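Local coordinates for protein aminotransferase (Psychrobacter arcticus 273-4, PDB 3IF2) that probably transfers amino groups between amino acids and keto acids, possibly valine and pyruvate, with pyridoxal 5'-phosphate as cofactor, at residues 73-78 with 309-314; 83-88 with 315-320; 91-96 with 107-112; 220-225 with 258-263; 262-267 with 286-291. All coordinates share one frame; numbering follows the deposited sequence.

Contact 1 (73-78 with 309-314); sequences IISMAN and TRFGAA
Arg310, the N-cap residue of helix 311-321, reaches across to Asn78 and gives the contact its one hydrogen bond. Its NH1 donates to Asn78 O at 2.9 Å, nearly straight at 161°; the acceptor lies close to the guanidinium plane, whereas the donor stands well above the carbonyl plane. Asn78 is itself tied back, its ND2 donating to Ile74 O at 2.8 Å, in the carbonyl plane and on a lone pair. NH2 of Arg310 forms a salt bridge with Asp85. NH1 and NH2 thus go to different partners, and NE is hydrogen-bonded as well.

Van der Waals packing follows the aliphatic part of Arg310. CD lies 3.3 Å from Ser75 O, and a bend at chi3 (-60°) swings NE back, while Ser75 CA sits over one guanidinium face. Ser75 OG, anti to its backbone N, points at Ala314 CB, 3.3 Å away.

The apolar part is small: CE of Met76, a selenomethionine, meets Phe311 CE1 at 4.2 Å. Phe311 also meets Phe311 of the second subunit, with ring planes nearly parallel, which places this patch at the dimer interface.

The chemistry is thus a charged group that joins a backbone carbonyl to, among others, a carboxylate. It is likely to steady the chain immediately before Tyr79, a pyridoxal phosphate-binding residue that, as in related aminotransferases, probably serves the cofactor of the other subunit.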
# COMPACT_ATOMS: atom_id res chain seq x y z
N ILE A 73 -4.89 -11.56 17.19
CA ILE A 73 -6.06 -10.66 17.27
C ILE A 73 -5.68 -9.18 17.49
O ILE A 73 -6.22 -8.30 16.83
CB ILE A 73 -7.10 -11.16 18.35
CG1 ILE A 73 -7.81 -12.43 17.86
CG2 ILE A 73 -8.11 -10.09 18.71
CD1 ILE A 73 -8.53 -12.37 16.47
N ILE A 74 -4.73 -8.93 18.39
CA ILE A 74 -4.32 -7.56 18.70
C ILE A 74 -3.71 -6.88 17.46
O ILE A 74 -4.00 -5.70 17.16
CB ILE A 74 -3.36 -7.52 19.96
CG1 ILE A 74 -4.15 -7.92 21.23
CG2 ILE A 74 -2.73 -6.15 20.16
CD1 ILE A 74 -3.28 -8.22 22.45
N SER A 75 -2.91 -7.65 16.73
CA SER A 75 -2.24 -7.24 15.50
C SER A 75 -3.29 -6.96 14.38
O SER A 75 -3.24 -5.92 13.73
CB SER A 75 -1.24 -8.33 15.12
OG SER A 75 -0.45 -7.96 14.04
N MSE A 76 -4.24 -7.88 14.19
CA MSE A 76 -5.40 -7.68 13.29
C MSE A 76 -6.34 -6.48 13.62
O MSE A 76 -6.81 -5.77 12.73
CB MSE A 76 -6.35 -8.88 13.41
CG MSE A 76 -6.29 -9.87 12.34
SE MSE A 76 -7.47 -11.32 12.83
CE MSE A 76 -5.97 -12.29 13.55
N ALA A 77 -6.67 -6.36 14.91
CA ALA A 77 -7.71 -5.45 15.41
C ALA A 77 -7.34 -3.98 15.57
O ALA A 77 -8.21 -3.19 15.93
CB ALA A 77 -8.31 -5.98 16.72
N ASN A 78 -6.09 -3.63 15.30
CA ASN A 78 -5.58 -2.27 15.49
C ASN A 78 -4.67 -1.78 14.36
O ASN A 78 -3.85 -2.56 13.82
CB ASN A 78 -4.75 -2.22 16.77
CG ASN A 78 -5.56 -2.52 17.99
OD1 ASN A 78 -6.19 -1.62 18.54
ND2 ASN A 78 -5.52 -3.77 18.45
N THR A 309 0.70 -2.27 6.42
CA THR A 309 0.23 -3.60 6.82
C THR A 309 1.04 -4.11 8.00
O THR A 309 2.18 -3.67 8.20
CB THR A 309 0.29 -4.55 5.62
OG1 THR A 309 -0.58 -5.63 5.88
CG2 THR A 309 1.68 -5.04 5.36
N ARG A 310 0.45 -4.97 8.83
CA ARG A 310 1.21 -5.47 9.98
C ARG A 310 1.29 -6.96 10.22
O ARG A 310 2.05 -7.37 11.10
CB ARG A 310 0.82 -4.70 11.25
CG ARG A 310 -0.58 -4.85 11.71
CD ARG A 310 -0.93 -3.81 12.78
NE ARG A 310 -0.07 -3.89 13.96
CZ ARG A 310 -0.31 -3.33 15.15
NH1 ARG A 310 -1.42 -2.66 15.42
NH2 ARG A 310 0.60 -3.49 16.12
N PHE A 311 0.65 -7.78 9.41
CA PHE A 311 0.68 -9.18 9.71
C PHE A 311 2.01 -9.85 9.40
O PHE A 311 2.38 -10.84 10.08
CB PHE A 311 -0.54 -9.96 9.19
CG PHE A 311 -0.94 -11.02 10.16
CD1 PHE A 311 -1.73 -10.67 11.28
CD2 PHE A 311 -0.38 -12.28 10.10
CE1 PHE A 311 -2.03 -11.61 12.27
CE2 PHE A 311 -0.67 -13.25 11.08
CZ PHE A 311 -1.49 -12.91 12.18
N GLY A 312 2.73 -9.32 8.41
CA GLY A 312 4.07 -9.77 8.12
C GLY A 312 4.96 -9.48 9.32
O GLY A 312 5.72 -10.36 9.78
N ALA A 313 4.84 -8.26 9.85
CA ALA A 313 5.51 -7.82 11.08
C ALA A 313 5.21 -8.77 12.25
O ALA A 313 6.10 -9.14 12.99
CB ALA A 313 5.08 -6.38 11.44
N ALA A 314 3.94 -9.15 12.39
CA ALA A 314 3.50 -10.02 13.48
C ALA A 314 4.22 -11.37 13.44
O ALA A 314 4.70 -11.82 14.47
CB ALA A 314 1.99 -10.18 13.48

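Contact 2 (83-88 with 315-320); sequences QGDSAF and IATPLV
The phenyl ring of Phe88 is approached obliquely by Ala316, Thr317 and Val320. CE1 lies 3.5 Å from Ala316 CB and 3.9 Å from Val320 CG2. Thr317 OG1 lies beside the inner end of the ring, 3.2 Å from Phe88 CD1. CG is anti to the backbone N (chi1 -171°), and the end of the side chain comes nearer to helix 311-321. Leu274, Thr284 and Leu111 pack around the same side chain.

The other flat group, the Asp85 carboxylate, works at the helix start, while its OD2 pairs with Arg310. Asp85 is the N-cap residue, and its OD1 accepts from Phe88 N at 2.9 Å, met nearly along the C-O axis. The same oxygen accepts a hydrogen bond from a water at 2.8 Å, and that water also donates to Thr317 OG1 at 2.7 Å. The Thr317 hydroxyl is bonded in turn to Ala313 O, one turn back in its own helix.

An alanine in place of Phe88 would remove the ring and would probably open a gap against Ala316 and Val320, leaving the two helices less firmly packed.

The arrangement is an N-capped helix start packed on a second helix, with an aromatic side chain filling the join and a water bridging the Asp85 carboxylate and the Thr317 hydroxyl, within the cofactor-binding part of a class I and II aminotransferase fold.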
# COMPACT_ATOMS: atom_id res chain seq x y z
N GLN A 83 4.36 5.13 10.71
CA GLN A 83 5.74 4.69 10.55
C GLN A 83 5.87 3.15 10.47
O GLN A 83 6.79 2.66 9.84
CB GLN A 83 6.60 5.26 11.69
CG GLN A 83 8.10 4.94 11.59
CD GLN A 83 8.91 5.62 12.66
OE1 GLN A 83 8.53 6.66 13.18
NE2 GLN A 83 10.07 5.04 12.99
N GLY A 84 4.96 2.42 11.13
CA GLY A 84 4.91 0.96 11.09
C GLY A 84 4.82 0.31 12.46
O GLY A 84 5.13 0.92 13.46
N ASP A 85 4.41 -0.96 12.48
CA ASP A 85 4.29 -1.77 13.71
C ASP A 85 5.44 -1.50 14.70
O ASP A 85 6.58 -1.85 14.42
CB ASP A 85 4.25 -3.26 13.32
CG ASP A 85 3.97 -4.17 14.49
OD1 ASP A 85 4.90 -4.49 15.28
OD2 ASP A 85 2.82 -4.63 14.58
N SER A 86 5.13 -0.84 15.83
CA SER A 86 6.14 -0.48 16.87
C SER A 86 7.02 -1.65 17.34
O SER A 86 8.24 -1.51 17.36
CB SER A 86 5.47 0.10 18.11
OG SER A 86 4.66 1.21 17.76
N ALA A 87 6.39 -2.77 17.72
CA ALA A 87 7.09 -3.94 18.25
C ALA A 87 8.12 -4.50 17.25
O ALA A 87 9.26 -4.80 17.63
CB ALA A 87 6.09 -5.06 18.71
N PHE A 88 7.71 -4.58 15.99
CA PHE A 88 8.60 -5.05 14.90
C PHE A 88 9.80 -4.10 14.69
O PHE A 88 10.93 -4.58 14.54
CB PHE A 88 7.80 -5.26 13.60
CG PHE A 88 8.58 -5.94 12.48
CD1 PHE A 88 9.30 -7.12 12.71
CD2 PHE A 88 8.49 -5.45 11.18
CE1 PHE A 88 9.96 -7.78 11.68
CE2 PHE A 88 9.13 -6.09 10.14
CZ PHE A 88 9.88 -7.26 10.37
N ILE A 315 4.32 -11.98 12.26
CA ILE A 315 5.04 -13.26 12.12
C ILE A 315 6.53 -13.08 12.39
O ILE A 315 7.11 -13.86 13.15
CB ILE A 315 4.87 -13.95 10.71
CG1 ILE A 315 3.68 -14.89 10.65
CG2 ILE A 315 6.04 -14.90 10.41
CD1 ILE A 315 2.46 -14.30 11.02
N ALA A 316 7.12 -12.06 11.76
CA ALA A 316 8.58 -11.88 11.77
C ALA A 316 9.18 -11.38 13.07
O ALA A 316 10.35 -11.68 13.34
CB ALA A 316 8.99 -10.97 10.61
N THR A 317 8.38 -10.66 13.87
CA THR A 317 8.86 -10.07 15.15
C THR A 317 9.59 -11.07 16.07
O THR A 317 10.73 -10.81 16.40
CB THR A 317 7.72 -9.29 15.88
OG1 THR A 317 7.35 -8.15 15.09
CG2 THR A 317 8.13 -8.80 17.28
N PRO A 318 8.95 -12.21 16.44
CA PRO A 318 9.65 -13.17 17.29
C PRO A 318 10.85 -13.84 16.63
O PRO A 318 11.80 -14.15 17.33
CB PRO A 318 8.55 -14.20 17.64
CG PRO A 318 7.52 -14.05 16.60
CD PRO A 318 7.53 -12.58 16.28
N LEU A 319 10.81 -14.05 15.31
CA LEU A 319 11.93 -14.66 14.58
C LEU A 319 13.14 -13.69 14.47
O LEU A 319 14.28 -14.15 14.27
CB LEU A 319 11.49 -15.17 13.18
CG LEU A 319 10.24 -16.08 13.09
CD1 LEU A 319 9.93 -16.46 11.65
CD2 LEU A 319 10.39 -17.34 13.92
N VAL A 320 12.89 -12.38 14.57
CA VAL A 320 13.96 -11.35 14.61
C VAL A 320 14.54 -11.32 16.03
O VAL A 320 15.77 -11.38 16.21
CB VAL A 320 13.45 -9.93 14.17
CG1 VAL A 320 14.45 -8.85 14.47
CG2 VAL A 320 13.08 -9.92 12.71
O HOH W 1 4.94 -7.22 16.00

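Contact 3 (91-96 with 107-112); sequences ALVGFF and ENIALT
Ile109 drives its CD1 methyl against helix 91-96, where it touches Leu92, Val93 and Phe96. The closest partner is Leu92 CB, 3.8 Å from Ile109 CD1. Val93 meets the same methyl twice, through its backbone N at 3.9 Å and through CG2 at 4.0 Å, the two side chains crossing at a slant. On the Phe96 side, Ile109 CD1 stands at the ring edge, near the ring plane, 4.2 Å from CD2. One methyl therefore serves three helix residues; the extended chi2 of Ile109 (-173°) carries CD1 out to them. A looser touch, Leu92 CD1 to Leu111 CD2 at 4.4 Å, prolongs the packing along the strand.

One shell out, neighbouring elements set these groups in place. Strand 109-112 pairs antiparallel with strand 285-288, whose Ile286 packs on both Leu92 and Ile109, and Val288 of that strand lies against Phe96. The Phe96 ring also meets that of Phe272. Ile109 O accepts from Gln83 NE2. The axes of helix 91-96 and strand 109-112 come within 10.1 Å, their N-to-C directions 125° apart.

No hydrogen bond crosses between the segments. Helix 86-100 is held on this part of the sheet by shape and by burial of hydrocarbon, while backbone pairing with strand 285-288 fixes the position of the strand that supplies the isoleucine.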
# COMPACT_ATOMS: atom_id res chain seq x y z
N ALA A 91 12.25 -4.59 17.64
CA ALA A 91 12.95 -5.87 17.41
C ALA A 91 14.08 -5.69 16.37
O ALA A 91 15.22 -6.12 16.60
CB ALA A 91 11.98 -6.94 16.95
N LEU A 92 13.74 -5.02 15.26
CA LEU A 92 14.69 -4.70 14.18
C LEU A 92 15.85 -3.81 14.66
O LEU A 92 17.00 -4.08 14.31
CB LEU A 92 13.97 -4.07 12.97
CG LEU A 92 13.08 -4.99 12.11
CD1 LEU A 92 12.20 -4.18 11.16
CD2 LEU A 92 13.91 -6.05 11.36
N VAL A 93 15.55 -2.80 15.48
CA VAL A 93 16.57 -1.94 16.10
C VAL A 93 17.57 -2.80 16.87
O VAL A 93 18.77 -2.73 16.62
CB VAL A 93 15.94 -0.88 17.07
CG1 VAL A 93 16.99 -0.22 17.96
CG2 VAL A 93 15.14 0.18 16.28
N GLY A 94 17.06 -3.61 17.80
CA GLY A 94 17.90 -4.52 18.59
C GLY A 94 18.74 -5.44 17.72
O GLY A 94 19.96 -5.54 17.91
N PHE A 95 18.08 -6.08 16.75
CA PHE A 95 18.70 -7.00 15.77
C PHE A 95 19.86 -6.40 14.96
O PHE A 95 20.96 -7.00 14.92
CB PHE A 95 17.60 -7.52 14.83
CG PHE A 95 18.09 -8.49 13.79
CD1 PHE A 95 18.52 -8.03 12.54
CD2 PHE A 95 18.09 -9.86 14.04
CE1 PHE A 95 18.98 -8.91 11.58
CE2 PHE A 95 18.54 -10.76 13.08
CZ PHE A 95 19.00 -10.28 11.85
N PHE A 96 19.64 -5.24 14.33
CA PHE A 96 20.71 -4.58 13.58
C PHE A 96 21.86 -4.10 14.48
O PHE A 96 23.04 -4.21 14.09
CB PHE A 96 20.19 -3.43 12.71
CG PHE A 96 19.35 -3.89 11.54
CD1 PHE A 96 19.90 -4.69 10.54
CD2 PHE A 96 18.01 -3.50 11.41
CE1 PHE A 96 19.13 -5.12 9.46
CE2 PHE A 96 17.25 -3.92 10.33
CZ PHE A 96 17.81 -4.73 9.35
N GLU A 107 13.80 5.85 15.40
CA GLU A 107 13.70 6.94 14.41
C GLU A 107 14.26 6.60 13.02
O GLU A 107 13.87 7.24 12.04
CB GLU A 107 14.36 8.22 14.93
CG GLU A 107 13.66 8.85 16.13
CD GLU A 107 14.44 10.07 16.68
OE1 GLU A 107 14.82 10.98 15.91
OE2 GLU A 107 14.66 10.11 17.90
N ASN A 108 15.15 5.59 12.95
CA ASN A 108 15.82 5.13 11.72
C ASN A 108 15.15 4.01 10.94
O ASN A 108 15.69 3.56 9.96
CB ASN A 108 17.24 4.65 12.07
CG ASN A 108 18.11 5.74 12.66
OD1 ASN A 108 18.52 5.67 13.82
ND2 ASN A 108 18.39 6.76 11.85
N ILE A 109 13.97 3.56 11.34
CA ILE A 109 13.31 2.45 10.66
C ILE A 109 11.83 2.73 10.47
O ILE A 109 11.14 3.16 11.41
CB ILE A 109 13.45 1.12 11.44
CG1 ILE A 109 14.92 0.83 11.77
CG2 ILE A 109 12.82 -0.04 10.62
CD1 ILE A 109 15.16 -0.54 12.38
N ALA A 110 11.37 2.50 9.24
CA ALA A 110 9.97 2.61 8.86
C ALA A 110 9.61 1.35 8.07
O ALA A 110 10.50 0.67 7.54
CB ALA A 110 9.73 3.84 8.02
N LEU A 111 8.32 1.05 8.05
CA LEU A 111 7.76 -0.07 7.31
C LEU A 111 6.89 0.48 6.17
O LEU A 111 6.28 1.57 6.31
CB LEU A 111 6.91 -0.97 8.23
CG LEU A 111 7.57 -1.58 9.47
CD1 LEU A 111 6.57 -2.44 10.27
CD2 LEU A 111 8.75 -2.40 9.08
N THR A 112 6.86 -0.27 5.05
CA THR A 112 6.06 0.04 3.86
C THR A 112 5.31 -1.22 3.42
O THR A 112 5.58 -2.31 3.94
CB THR A 112 6.97 0.58 2.71
OG1 THR A 112 7.93 -0.42 2.31
CG2 THR A 112 7.72 1.83 3.14

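Contact 4 (220-225 with 258-263); sequences GNVLTD and SDAHLN
Ser258 comes up against Val222, its OG lying 3.9 Å from Val222 CB. This is plain van der Waals contact, the hydroxyl resting beside the branch point of the valine.

Asp259 follows with its carboxylate turned toward that of Asp225; the two OD2 atoms are 4.5 Å apart, a proximity of like charges that probably costs some energy.

Ala260 packs two ways. Its CB lies 4.3 Å from Val222 CG1, and its CA is 3.4 Å from Asp225 OD1.

His261 carries the main polar link. Its backbone N donates to Asp225 OD1 at 2.9 Å with an angle of 151°, meeting the syn lone pair of OD1. The other oxygen, OD2, sits over one face of the imidazole, the carboxylate and ring planes being 23° apart. Although OD2 comes within 3.1 Å of His261 ND1, the angle is too poor for a hydrogen bond. Arg214 links the same groups: it forms a salt bridge to Asp225 OD1 and donates to both His261 O and Leu223 O, which would offset part of the negative charge. An alanine in place of Asp225 would probably leave His261 N without its acceptor and Arg214 without this carboxylate.

Thr224 is the N-cap of helix 225-237, which joins the parallel neighbours 207-213 and 242-245 in a beta-alpha-beta unit of the cofactor-binding sheet. The contact ties the start of that crossover helix to the surface loop running on toward strand 268-273.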
# COMPACT_ATOMS: atom_id res chain seq x y z
N GLY A 220 21.65 -11.61 -11.09
CA GLY A 220 22.29 -12.39 -10.05
C GLY A 220 23.64 -11.78 -9.65
O GLY A 220 24.37 -12.38 -8.84
N ASN A 221 23.94 -10.57 -10.16
CA ASN A 221 25.20 -9.89 -9.89
C ASN A 221 25.23 -9.29 -8.49
O ASN A 221 24.23 -8.72 -8.04
CB ASN A 221 25.43 -8.73 -10.89
CG ASN A 221 26.84 -8.12 -10.77
OD1 ASN A 221 27.83 -8.84 -10.82
ND2 ASN A 221 26.91 -6.81 -10.60
N VAL A 222 26.38 -9.41 -7.83
CA VAL A 222 26.62 -8.78 -6.54
C VAL A 222 27.72 -7.76 -6.77
O VAL A 222 28.85 -8.13 -7.08
CB VAL A 222 27.00 -9.80 -5.45
CG1 VAL A 222 27.37 -9.10 -4.13
CG2 VAL A 222 25.85 -10.75 -5.24
N LEU A 223 27.36 -6.48 -6.64
CA LEU A 223 28.32 -5.37 -6.73
C LEU A 223 29.32 -5.60 -5.60
O LEU A 223 28.92 -5.90 -4.48
CB LEU A 223 27.64 -4.00 -6.60
CG LEU A 223 26.69 -3.60 -7.74
CD1 LEU A 223 25.74 -2.47 -7.31
CD2 LEU A 223 27.46 -3.22 -8.99
N THR A 224 30.60 -5.48 -5.91
CA THR A 224 31.70 -5.79 -4.99
C THR A 224 31.81 -4.77 -3.86
O THR A 224 31.42 -3.61 -4.01
CB THR A 224 33.09 -5.88 -5.73
OG1 THR A 224 33.59 -4.57 -6.03
CG2 THR A 224 33.01 -6.71 -7.02
N ASP A 225 32.36 -5.21 -2.73
CA ASP A 225 32.64 -4.30 -1.60
C ASP A 225 33.38 -3.02 -2.04
O ASP A 225 33.00 -1.92 -1.61
CB ASP A 225 33.42 -5.03 -0.49
CG ASP A 225 32.55 -6.01 0.33
OD1 ASP A 225 31.29 -5.97 0.24
OD2 ASP A 225 33.16 -6.80 1.09
N SER A 258 28.69 -14.99 -2.72
CA SER A 258 30.05 -14.43 -2.81
C SER A 258 30.30 -13.45 -1.66
O SER A 258 29.36 -12.91 -1.08
CB SER A 258 30.28 -13.77 -4.17
OG SER A 258 29.48 -12.62 -4.35
N ASP A 259 31.57 -13.21 -1.36
CA ASP A 259 31.98 -12.36 -0.21
C ASP A 259 31.43 -10.93 -0.30
O ASP A 259 31.67 -10.25 -1.27
CB ASP A 259 33.52 -12.34 -0.11
CG ASP A 259 34.03 -11.92 1.27
OD1 ASP A 259 33.63 -12.54 2.29
OD2 ASP A 259 34.87 -11.00 1.34
N ALA A 260 30.67 -10.49 0.71
CA ALA A 260 30.09 -9.12 0.76
C ALA A 260 29.84 -8.64 2.18
O ALA A 260 29.67 -9.44 3.09
CB ALA A 260 28.78 -9.07 -0.04
N HIS A 261 29.83 -7.32 2.36
CA HIS A 261 29.53 -6.70 3.64
C HIS A 261 28.32 -5.77 3.55
O HIS A 261 28.17 -5.05 2.58
CB HIS A 261 30.74 -5.95 4.19
CG HIS A 261 31.91 -6.84 4.44
ND1 HIS A 261 33.21 -6.46 4.18
CD2 HIS A 261 31.97 -8.13 4.88
CE1 HIS A 261 34.03 -7.46 4.49
NE2 HIS A 261 33.30 -8.48 4.91
N LEU A 262 27.44 -5.82 4.56
CA LEU A 262 26.28 -4.94 4.64
C LEU A 262 26.75 -3.77 5.49
O LEU A 262 27.06 -3.95 6.67
CB LEU A 262 25.08 -5.63 5.30
CG LEU A 262 23.76 -4.84 5.33
CD1 LEU A 262 23.21 -4.66 3.91
CD2 LEU A 262 22.72 -5.55 6.22
N ASN A 263 26.83 -2.59 4.87
CA ASN A 263 27.23 -1.35 5.54
C ASN A 263 26.11 -0.31 5.52
O ASN A 263 25.21 -0.35 4.68
CB ASN A 263 28.49 -0.77 4.90
CG ASN A 263 29.76 -1.55 5.25
OD1 ASN A 263 30.49 -1.97 4.35
ND2 ASN A 263 30.03 -1.74 6.54

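Contact 5 (262-267 with 286-291); sequences LNWDNN and IIVADA
Asn266 and Asp290 link an Asx turn at 265-267, just before strand 268-273, to the N-cap of helix 291-305. In the turn, Asp265 OD1 accepts from Asn267 N at 3.0 Å. Across the contact, Asn266 ND2 donates to the anti lone pair of Asp290 OD1 at 2.8 Å, with the amide and carboxylate planes 75° apart. The second oxygen of Asp290 caps Lys292 N, so the carboxylate serves both the loop and the helix start.

Trp264 forms the apolar half. Val288 CG1 lies over one face of the indole, 3.9 Å from the centroid of the five-membered ring and 22° off its normal, a CH-pi contact. Asn266 N stands above the opposite face. At the ring edge CZ2 reaches Ala289 C at 3.9 Å. NE1 makes only a weak hydrogen bond to Val288 O, at 3.4 Å. Trp102 and Leu104 pack around the indole as well.

One short bond to a carboxylate and one aromatic face on a valine thus hold the loop alongside the end of strand 285-288. The charged cap stays near the surface, and the hydrocarbon lies toward the sheet.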
# COMPACT_ATOMS: atom_id res chain seq x y z
N LEU A 262 27.44 -5.82 4.56
CA LEU A 262 26.28 -4.94 4.64
C LEU A 262 26.75 -3.77 5.49
O LEU A 262 27.06 -3.95 6.67
CB LEU A 262 25.08 -5.63 5.30
CG LEU A 262 23.76 -4.84 5.33
CD1 LEU A 262 23.21 -4.66 3.91
CD2 LEU A 262 22.72 -5.55 6.22
N ASN A 263 26.83 -2.59 4.87
CA ASN A 263 27.23 -1.35 5.54
C ASN A 263 26.11 -0.31 5.52
O ASN A 263 25.21 -0.35 4.68
CB ASN A 263 28.49 -0.77 4.90
CG ASN A 263 29.76 -1.55 5.25
OD1 ASN A 263 30.49 -1.97 4.35
ND2 ASN A 263 30.03 -1.74 6.54
N TRP A 264 26.20 0.63 6.47
CA TRP A 264 25.25 1.71 6.63
C TRP A 264 25.86 2.92 7.34
O TRP A 264 26.82 2.81 8.13
CB TRP A 264 24.04 1.21 7.43
CG TRP A 264 22.94 2.24 7.56
CD1 TRP A 264 21.94 2.49 6.68
CD2 TRP A 264 22.79 3.18 8.62
NE1 TRP A 264 21.15 3.52 7.14
CE2 TRP A 264 21.66 3.96 8.33
CE3 TRP A 264 23.50 3.44 9.79
CZ2 TRP A 264 21.23 4.99 9.17
CZ3 TRP A 264 23.07 4.46 10.63
CH2 TRP A 264 21.94 5.22 10.32
N ASP A 265 25.31 4.09 7.00
CA ASP A 265 25.57 5.38 7.65
C ASP A 265 24.37 6.31 7.36
O ASP A 265 23.45 5.89 6.64
CB ASP A 265 26.94 5.97 7.26
CG ASP A 265 27.04 6.39 5.78
OD1 ASP A 265 26.01 6.56 5.07
OD2 ASP A 265 28.20 6.57 5.35
N ASN A 266 24.39 7.55 7.85
CA ASN A 266 23.26 8.48 7.63
C ASN A 266 23.01 8.93 6.19
O ASN A 266 21.95 9.49 5.92
CB ASN A 266 23.30 9.67 8.59
CG ASN A 266 23.13 9.24 10.04
OD1 ASN A 266 24.09 8.85 10.69
ND2 ASN A 266 21.90 9.30 10.55
N ASN A 267 23.94 8.69 5.27
CA ASN A 267 23.73 8.98 3.86
C ASN A 267 23.34 7.69 3.07
O ASN A 267 23.38 7.69 1.83
CB ASN A 267 24.96 9.68 3.27
CG ASN A 267 24.61 10.55 2.08
OD1 ASN A 267 23.68 11.36 2.15
ND2 ASN A 267 25.34 10.39 0.99
N ILE A 286 11.00 -2.92 4.59
CA ILE A 286 11.68 -2.33 5.73
C ILE A 286 12.68 -1.30 5.20
O ILE A 286 13.46 -1.64 4.32
CB ILE A 286 12.48 -3.39 6.54
CG1 ILE A 286 11.60 -4.61 6.93
CG2 ILE A 286 13.16 -2.76 7.77
CD1 ILE A 286 12.40 -5.84 7.49
N ILE A 287 12.68 -0.08 5.75
CA ILE A 287 13.63 0.98 5.36
C ILE A 287 14.46 1.38 6.58
O ILE A 287 13.89 1.72 7.61
CB ILE A 287 12.92 2.27 4.79
CG1 ILE A 287 12.15 1.99 3.50
CG2 ILE A 287 13.95 3.34 4.47
CD1 ILE A 287 11.32 3.19 2.95
N VAL A 288 15.79 1.31 6.47
CA VAL A 288 16.74 1.80 7.48
C VAL A 288 17.39 3.06 6.87
O VAL A 288 18.02 2.99 5.80
CB VAL A 288 17.78 0.75 7.85
CG1 VAL A 288 18.84 1.35 8.81
CG2 VAL A 288 17.08 -0.49 8.46
N ALA A 289 17.22 4.22 7.55
CA ALA A 289 17.70 5.51 7.02
C ALA A 289 17.83 6.58 8.08
O ALA A 289 17.53 6.35 9.24
CB ALA A 289 16.75 5.99 5.94
N ASP A 290 18.29 7.75 7.66
CA ASP A 290 18.34 8.93 8.53
C ASP A 290 16.91 9.30 8.92
O ASP A 290 15.99 9.12 8.11
CB ASP A 290 18.95 10.15 7.81
CG ASP A 290 19.20 11.34 8.74
OD1 ASP A 290 20.14 11.25 9.56
OD2 ASP A 290 18.49 12.37 8.63
N ALA A 291 16.75 9.84 10.13
CA ALA A 291 15.45 10.29 10.67
C ALA A 291 14.64 11.11 9.65
O ALA A 291 13.43 10.89 9.48
CB ALA A 291 15.64 11.10 11.96

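Contacts 1 and 2 share helix 311-321, their centres about 9 Å apart, and meet through the Arg310-Asp85 salt bridge; their segments alternate along the chain. Contacts 3, 4 and 5 fall within the chain they span, and contact 3 closes before 4 and 5 open. Contact 2 passes helix 86-100 on to contact 3, about 9 Å between centres. Contacts 3 and 5 reach neighbouring strands of one mixed sheet, and contact 5 overlaps contact 4 at Leu262 and Asn263. The series runs from the subunit interface, which contact 5 also touches, through packed helices to the sheet and loops. They lie around, not in, the cofactor site, nearest side chains about 11 to 14 Å from bound cofactor.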